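Local atomic coordinates of phage-related conserved hypothetical protein, BB2244 (Bordetella bronchiseptica, PDB entry 2BDV), a protein that is of unknown function but belongs to the SRAP family, whose characterised members bond covalently to abasic sites in single-stranded DNA. Residues 120-125 with 201-206; 2-7 with 103-108. All blocks are in the same frame, centred on the assembly; numbering follows the deposited sequence.

Both contacts belong to one antiparallel sheet, with strand order 5-7, 101-107, 116-123, 201-204, and each joins an inner strand to an outermost one. Interaction 1 is a regular strand pair with four backbone hydrogen bonds, partly buried, its 201-204 strand largely exposed. All the residues that touch in interaction 2 are buried, and the contact is irregular: one direct backbone bond, a water bridge, and an arginine packed against a tyrosine and a tryptophan, close to the start of the chain. The two meet mainly where the inner strands lie side by side: Tyr120 CD1 is 3.7 Å from Tyr103 CE2, and Ile121 packs against Glu104. Tyr120 also reaches Ala6 of the outer strand 5-7.

Interaction 1: 120-125 with 201-206; sequences YIHGDA and SWYPVR
Tyr120 and Tyr203 run side by side in the same direction from one face of an antiparallel strand pair, and their meeting is the tight part of the contact. Tyr120 CB sits over one face of the Tyr203 ring, toward its rim, while Tyr203 CE1 lies in plane at the edge of the Tyr120 ring. Tyr120 CD2 comes within 3.5 Å of Tyr203 CZ, with the ring planes 62° apart. The two backbones fix the register: Tyr120 N bonds to Tyr203 O at 2.9 Å, the reverse bond completes that pair, and two more join His122 with Ser201. That end is close but faces solvent. Ser201 O lies over one face of the imidazole, toward its rim, and His122 CE1 approaches Ser201 OG at 3.1 Å. His122 ND1 donates to Gly123 O at 2.7 Å, nearly in the ring plane, which fixes the turn of the ring. Between the two bonded pairs Ile121 and Trp202 form a non-hydrogen-bonded pair, with Ile121 CG1 3.8 Å from Trp202 CB. The loose part is the indole of the exposed Trp202, which leads off from there and meets 120-125 mainly through Trp202 CE3, 4.1 Å from Ile121 CG2. Strand 201-204 is the outermost strand of the sheet within this chain, while on the other side of 116-123 lies strand 101-107, whose Trp102 shares backbone hydrogen bonding with Ile121.

Interaction 2: 2-7 with 103-108; sequences CGRIAQ and YEWKAL
The guanidinium of Arg4 has Trp105 CH2 over the centre of one face, 3.6 Å from Arg4 CZ, but the two planes are 54° apart, so the indole presents its far corner and not a parallel stack. At the indole's own edge, in plane, lie Arg4 CB and an ordered water. The Tyr103 ring is likewise met at its edge, in plane, by Arg4 C and by Ile5 O, the latter 3.8 Å from Tyr103 CE1. Arg4 CG approaches the same ring obliquely, 3.6 Å from Tyr103 CD1, and Ala6 CB touches it nearer the hydroxyl. Arg4 starts with CG anti to the backbone N; bends at chi2 and chi3 turn CD and then NE, and the guanidinium beyond them lies with one face toward Trp105 CH2. There Arg4 NH2 is satisfied by Val209 O and Asn35 OD1, and Trp105 NE1 by Gly210 O. The backbones meet at Arg4, where the chain carrying the short outer strand 5-7 runs beside strand 101-107 of the antiparallel sheet. Two residues before Arg4 is Cys2, the first residue modelled; in SRAP relatives a cysteine exposed at the N-terminus by loss of the initiator methionine attacks abasic DNA, and Cys2 is consistent with that role. Cys2 N is hydrogen-bonded to Asp163 OD2. One direct bond joins the segments, Tyr103 N to Arg4 O at 2.9 Å, with the donor 40° out of the carbonyl plane. The water extends the link toward the chain start, accepting from Gly3 N at 2.9 Å and donating to Tyr103 O at 2.6 Å. At the end of the ring, Tyr103 OH is hydrogen-bonded to Tyr34 O.

Interaction 1: 120-125 with 201-206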
loop_
_atom_site.group_PDB
_atom_site.type_symbol
_atom_site.label_atom_id
_atom_site.label_comp_id
_atom_site.label_asym_id
_atom_site.label_seq_id
_atom_site.Cartn_x
_atom_site.Cartn_y
_atom_site.Cartn_z
ATOM N N TYR A 120 15.806 0.679 -1.890
ATOM C CA TYR A 120 14.770 -0.324 -2.130
ATOM C C TYR A 120 14.699 -1.185 -0.857
ATOM O O TYR A 120 15.720 -1.698 -0.409
ATOM C CB TYR A 120 15.122 -1.206 -3.343
ATOM C CG TYR A 120 14.133 -2.335 -3.570
ATOM C CD1 TYR A 120 12.796 -2.063 -3.840
ATOM C CD2 TYR A 120 14.530 -3.668 -3.499
ATOM C CE1 TYR A 120 11.879 -3.077 -4.032
ATOM C CE2 TYR A 120 13.616 -4.705 -3.691
ATOM C CZ TYR A 120 12.286 -4.398 -3.959
ATOM O OH TYR A 120 11.351 -5.394 -4.162
ATOM N N ILE A 121 13.503 -1.310 -0.275
ATOM C CA ILE A 121 13.284 -2.089 0.953
ATOM C C ILE A 121 12.440 -3.320 0.643
ATOM O O ILE A 121 11.463 -3.227 -0.095
ATOM C CB ILE A 121 12.500 -1.290 2.055
ATOM C CG1 ILE A 121 13.200 0.022 2.396
ATOM C CG2 ILE A 121 12.435 -2.090 3.336
ATOM C CD1 ILE A 121 12.965 1.120 1.424
ATOM N N HIS A 122 12.800 -4.470 1.208
ATOM C CA HIS A 122 12.028 -5.689 0.955
ATOM C C HIS A 122 12.146 -6.721 2.075
ATOM O O HIS A 122 12.897 -6.543 3.033
ATOM C CB HIS A 122 12.480 -6.314 -0.365
ATOM C CG HIS A 122 13.864 -6.876 -0.309
ATOM N ND1 HIS A 122 14.156 -8.067 0.319
ATOM C CD2 HIS A 122 15.046 -6.376 -0.739
ATOM C CE1 HIS A 122 15.460 -8.275 0.278
ATOM N NE2 HIS A 122 16.022 -7.264 -0.359
ATOM N N GLY A 123 11.384 -7.799 1.938
ATOM C CA GLY A 123 11.407 -8.872 2.911
ATOM C C GLY A 123 11.908 -10.146 2.243
ATOM O O GLY A 123 12.543 -10.086 1.192
ATOM N N ASP A 124 11.617 -11.292 2.855
ATOM C CA ASP A 124 12.034 -12.589 2.337
ATOM C C ASP A 124 10.953 -13.197 1.446
ATOM O O ASP A 124 11.116 -14.292 0.916
ATOM C CB ASP A 124 12.351 -13.524 3.503
ATOM C CG ASP A 124 13.523 -13.028 4.338
ATOM O OD1 ASP A 124 13.555 -13.289 5.561
ATOM O OD2 ASP A 124 14.423 -12.379 3.764
ATOM N N ALA A 125 9.850 -12.477 1.287
ATOM C CA ALA A 125 8.738 -12.937 0.462
ATOM C C ALA A 125 7.793 -11.771 0.198
ATOM O O ALA A 125 7.905 -10.726 0.836
ATOM C CB ALA A 125 7.997 -14.068 1.175
ATOM N N SER A 201 15.202 -5.886 4.738
ATOM C CA SER A 201 16.577 -5.515 4.453
ATOM C C SER A 201 16.428 -4.506 3.312
ATOM O O SER A 201 15.360 -4.423 2.701
ATOM C CB SER A 201 17.405 -6.730 4.006
ATOM O OG SER A 201 16.904 -7.295 2.808
ATOM N N TRP A 202 17.469 -3.730 3.027
ATOM C CA TRP A 202 17.380 -2.744 1.954
ATOM C C TRP A 202 18.735 -2.351 1.413
ATOM O O TRP A 202 19.754 -2.557 2.065
ATOM C CB TRP A 202 16.647 -1.494 2.453
ATOM C CG TRP A 202 17.241 -0.910 3.689
ATOM C CD1 TRP A 202 18.305 -0.055 3.771
ATOM C CD2 TRP A 202 16.829 -1.169 5.033
ATOM N NE1 TRP A 202 18.579 0.233 5.087
ATOM C CE2 TRP A 202 17.686 -0.439 5.883
ATOM C CE3 TRP A 202 15.814 -1.951 5.605
ATOM C CZ2 TRP A 202 17.564 -0.467 7.278
ATOM C CZ3 TRP A 202 15.690 -1.983 6.993
ATOM C CH2 TRP A 202 16.561 -1.244 7.813
ATOM N N TYR A 203 18.744 -1.798 0.206
ATOM C CA TYR A 203 19.989 -1.361 -0.405
ATOM C C TYR A 203 19.747 -0.129 -1.277
ATOM O O TYR A 203 18.615 0.141 -1.690
ATOM C CB TYR A 203 20.613 -2.493 -1.240
ATOM C CG TYR A 203 19.695 -3.096 -2.283
ATOM C CD1 TYR A 203 18.904 -4.215 -1.991
ATOM C CD2 TYR A 203 19.594 -2.533 -3.548
ATOM C CE1 TYR A 203 18.037 -4.751 -2.940
ATOM C CE2 TYR A 203 18.730 -3.054 -4.502
ATOM C CZ TYR A 203 17.955 -4.159 -4.199
ATOM O OH TYR A 203 17.095 -4.667 -5.149
ATOM N N PRO A 204 20.809 0.647 -1.555
ATOM C CA PRO A 204 20.628 1.835 -2.388
ATOM C C PRO A 204 20.525 1.424 -3.850
ATOM O O PRO A 204 21.342 0.633 -4.332
ATOM C CB PRO A 204 21.885 2.649 -2.095
ATOM C CG PRO A 204 22.926 1.577 -1.915
ATOM C CD PRO A 204 22.203 0.532 -1.085
ATOM N N VAL A 205 19.515 1.930 -4.550
ATOM C CA VAL A 205 19.364 1.600 -5.958
ATOM C C VAL A 205 20.309 2.521 -6.720
ATOM O O VAL A 205 20.332 3.727 -6.488
ATOM C CB VAL A 205 17.906 1.800 -6.438
ATOM C CG1 VAL A 205 17.418 3.152 -6.033
ATOM C CG2 VAL A 205 17.828 1.630 -7.952
ATOM N N ARG A 206 21.093 1.944 -7.620
ATOM C CA ARG A 206 22.081 2.700 -8.374
ATOM C C ARG A 206 21.573 3.172 -9.728
ATOM O O ARG A 206 22.150 4.072 -10.338
ATOM C CB ARG A 206 23.340 1.843 -8.521
ATOM C CG ARG A 206 23.722 1.155 -7.201
ATOM C CD ARG A 206 24.985 0.308 -7.310
ATOM N NE ARG A 206 25.118 -0.633 -6.204
ATOM C CZ ARG A 206 26.219 -1.334 -5.945
ATOM N NH1 ARG A 206 27.289 -1.193 -6.715
ATOM N NH2 ARG A 206 26.249 -2.191 -4.931
#

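Interaction 2: 2-7 with 103-108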
loop_
_atom_site.group_PDB
_atom_site.type_symbol
_atom_site.label_atom_id
_atom_site.label_comp_id
_atom_site.label_asym_id
_atom_site.label_seq_id
_atom_site.Cartn_x
_atom_site.Cartn_y
_atom_site.Cartn_z
ATOM N N CYS A 2 5.334 6.095 1.757
ATOM C CA CYS A 2 5.303 5.031 0.725
ATOM C C CYS A 2 4.831 5.645 -0.590
ATOM O O CYS A 2 3.642 5.648 -0.884
ATOM C CB CYS A 2 4.342 3.921 1.154
ATOM S SG CYS A 2 4.860 2.306 0.542
ATOM N N GLY A 3 5.766 6.159 -1.376
ATOM C CA GLY A 3 5.385 6.787 -2.623
ATOM C C GLY A 3 5.673 5.976 -3.863
ATOM O O GLY A 3 5.322 6.383 -4.968
ATOM N N ARG A 4 6.290 4.816 -3.681
ATOM C CA ARG A 4 6.643 3.968 -4.803
ATOM C C ARG A 4 6.760 2.526 -4.315
ATOM O O ARG A 4 7.320 2.271 -3.250
ATOM C CB ARG A 4 7.988 4.432 -5.368
ATOM C CG ARG A 4 8.235 4.093 -6.824
ATOM C CD ARG A 4 7.430 5.011 -7.739
ATOM N NE ARG A 4 7.741 6.431 -7.545
ATOM C CZ ARG A 4 8.869 7.025 -7.936
ATOM N NH1 ARG A 4 9.049 8.322 -7.710
ATOM N NH2 ARG A 4 9.815 6.333 -8.552
ATOM N N ILE A 5 6.229 1.581 -5.083
ATOM C CA ILE A 5 6.318 0.177 -4.701
ATOM C C ILE A 5 6.786 -0.657 -5.888
ATOM O O ILE A 5 6.930 -0.152 -7.008
ATOM C CB ILE A 5 4.957 -0.410 -4.250
ATOM C CG1 ILE A 5 3.954 -0.310 -5.392
ATOM C CG2 ILE A 5 4.492 0.265 -2.973
ATOM C CD1 ILE A 5 2.627 -1.042 -5.141
ATOM N N ALA A 6 7.015 -1.939 -5.632
ATOM C CA ALA A 6 7.442 -2.858 -6.677
ATOM C C ALA A 6 6.608 -4.137 -6.663
ATOM O O ALA A 6 6.421 -4.753 -5.616
ATOM C CB ALA A 6 8.931 -3.199 -6.508
ATOM N N GLN A 7 6.087 -4.506 -7.832
ATOM C CA GLN A 7 5.308 -5.732 -8.003
ATOM C C GLN A 7 5.979 -6.508 -9.134
ATOM O O GLN A 7 5.625 -6.361 -10.310
ATOM C CB GLN A 7 3.852 -5.429 -8.368
ATOM C CG GLN A 7 3.041 -4.811 -7.232
ATOM C CD GLN A 7 1.562 -4.652 -7.571
ATOM O OE1 GLN A 7 1.199 -4.415 -8.723
ATOM N NE2 GLN A 7 0.703 -4.765 -6.558
ATOM N N TYR A 103 10.046 1.872 -2.198
ATOM C CA TYR A 103 11.174 2.785 -2.213
ATOM C C TYR A 103 11.005 3.993 -1.307
ATOM O O TYR A 103 9.903 4.500 -1.132
ATOM C CB TYR A 103 11.431 3.297 -3.626
ATOM C CG TYR A 103 11.574 2.230 -4.682
ATOM C CD1 TYR A 103 10.451 1.650 -5.274
ATOM C CD2 TYR A 103 12.831 1.825 -5.116
ATOM C CE1 TYR A 103 10.579 0.699 -6.277
ATOM C CE2 TYR A 103 12.972 0.875 -6.115
ATOM C CZ TYR A 103 11.841 0.317 -6.693
ATOM O OH TYR A 103 11.990 -0.616 -7.692
ATOM N N GLU A 104 12.121 4.442 -0.739
ATOM C CA GLU A 104 12.172 5.630 0.104
ATOM C C GLU A 104 13.450 6.373 -0.298
ATOM O O GLU A 104 14.484 5.752 -0.532
ATOM C CB GLU A 104 12.252 5.266 1.591
ATOM C CG GLU A 104 11.035 4.546 2.138
ATOM C CD GLU A 104 11.197 4.177 3.592
ATOM O OE1 GLU A 104 10.342 3.440 4.126
ATOM O OE2 GLU A 104 12.185 4.629 4.203
ATOM N N TRP A 105 13.372 7.694 -0.378
ATOM C CA TRP A 105 14.517 8.508 -0.748
ATOM C C TRP A 105 15.162 9.128 0.490
ATOM O O TRP A 105 14.495 9.759 1.317
ATOM C CB TRP A 105 14.080 9.600 -1.725
ATOM C CG TRP A 105 13.791 9.081 -3.105
ATOM C CD1 TRP A 105 14.561 9.248 -4.232
ATOM C CD2 TRP A 105 12.665 8.295 -3.505
ATOM N NE1 TRP A 105 13.979 8.616 -5.306
ATOM C CE2 TRP A 105 12.815 8.023 -4.890
ATOM C CE3 TRP A 105 11.541 7.791 -2.832
ATOM C CZ2 TRP A 105 11.882 7.270 -5.611
ATOM C CZ3 TRP A 105 10.609 7.038 -3.554
ATOM C CH2 TRP A 105 10.790 6.789 -4.930
ATOM N N LYS A 106 16.468 8.932 0.608
ATOM C CA LYS A 106 17.227 9.444 1.735
ATOM C C LYS A 106 17.840 10.792 1.382
ATOM O O LYS A 106 18.685 10.885 0.498
ATOM C CB LYS A 106 18.329 8.448 2.102
ATOM C CG LYS A 106 19.160 8.824 3.317
ATOM C CD LYS A 106 18.310 8.876 4.573
ATOM C CE LYS A 106 19.169 9.015 5.829
ATOM N NZ LYS A 106 20.066 7.841 6.050
ATOM N N ALA A 107 17.397 11.836 2.068
ATOM C CA ALA A 107 17.915 13.170 1.828
ATOM C C ALA A 107 19.406 13.155 2.132
ATOM O O ALA A 107 19.809 12.792 3.235
ATOM C CB ALA A 107 17.205 14.169 2.730
ATOM N N LEU A 108 20.225 13.543 1.164
ATOM C CA LEU A 108 21.665 13.545 1.376
ATOM C C LEU A 108 22.184 14.899 1.848
ATOM O O LEU A 108 23.358 15.030 2.187
ATOM C CB LEU A 108 22.379 13.119 0.094
ATOM C CG LEU A 108 22.016 11.724 -0.427
ATOM C CD1 LEU A 108 22.449 11.613 -1.875
ATOM C CD2 LEU A 108 22.663 10.643 0.426
HETATM O O HOH W 1 8.593 6.669 -0.709
#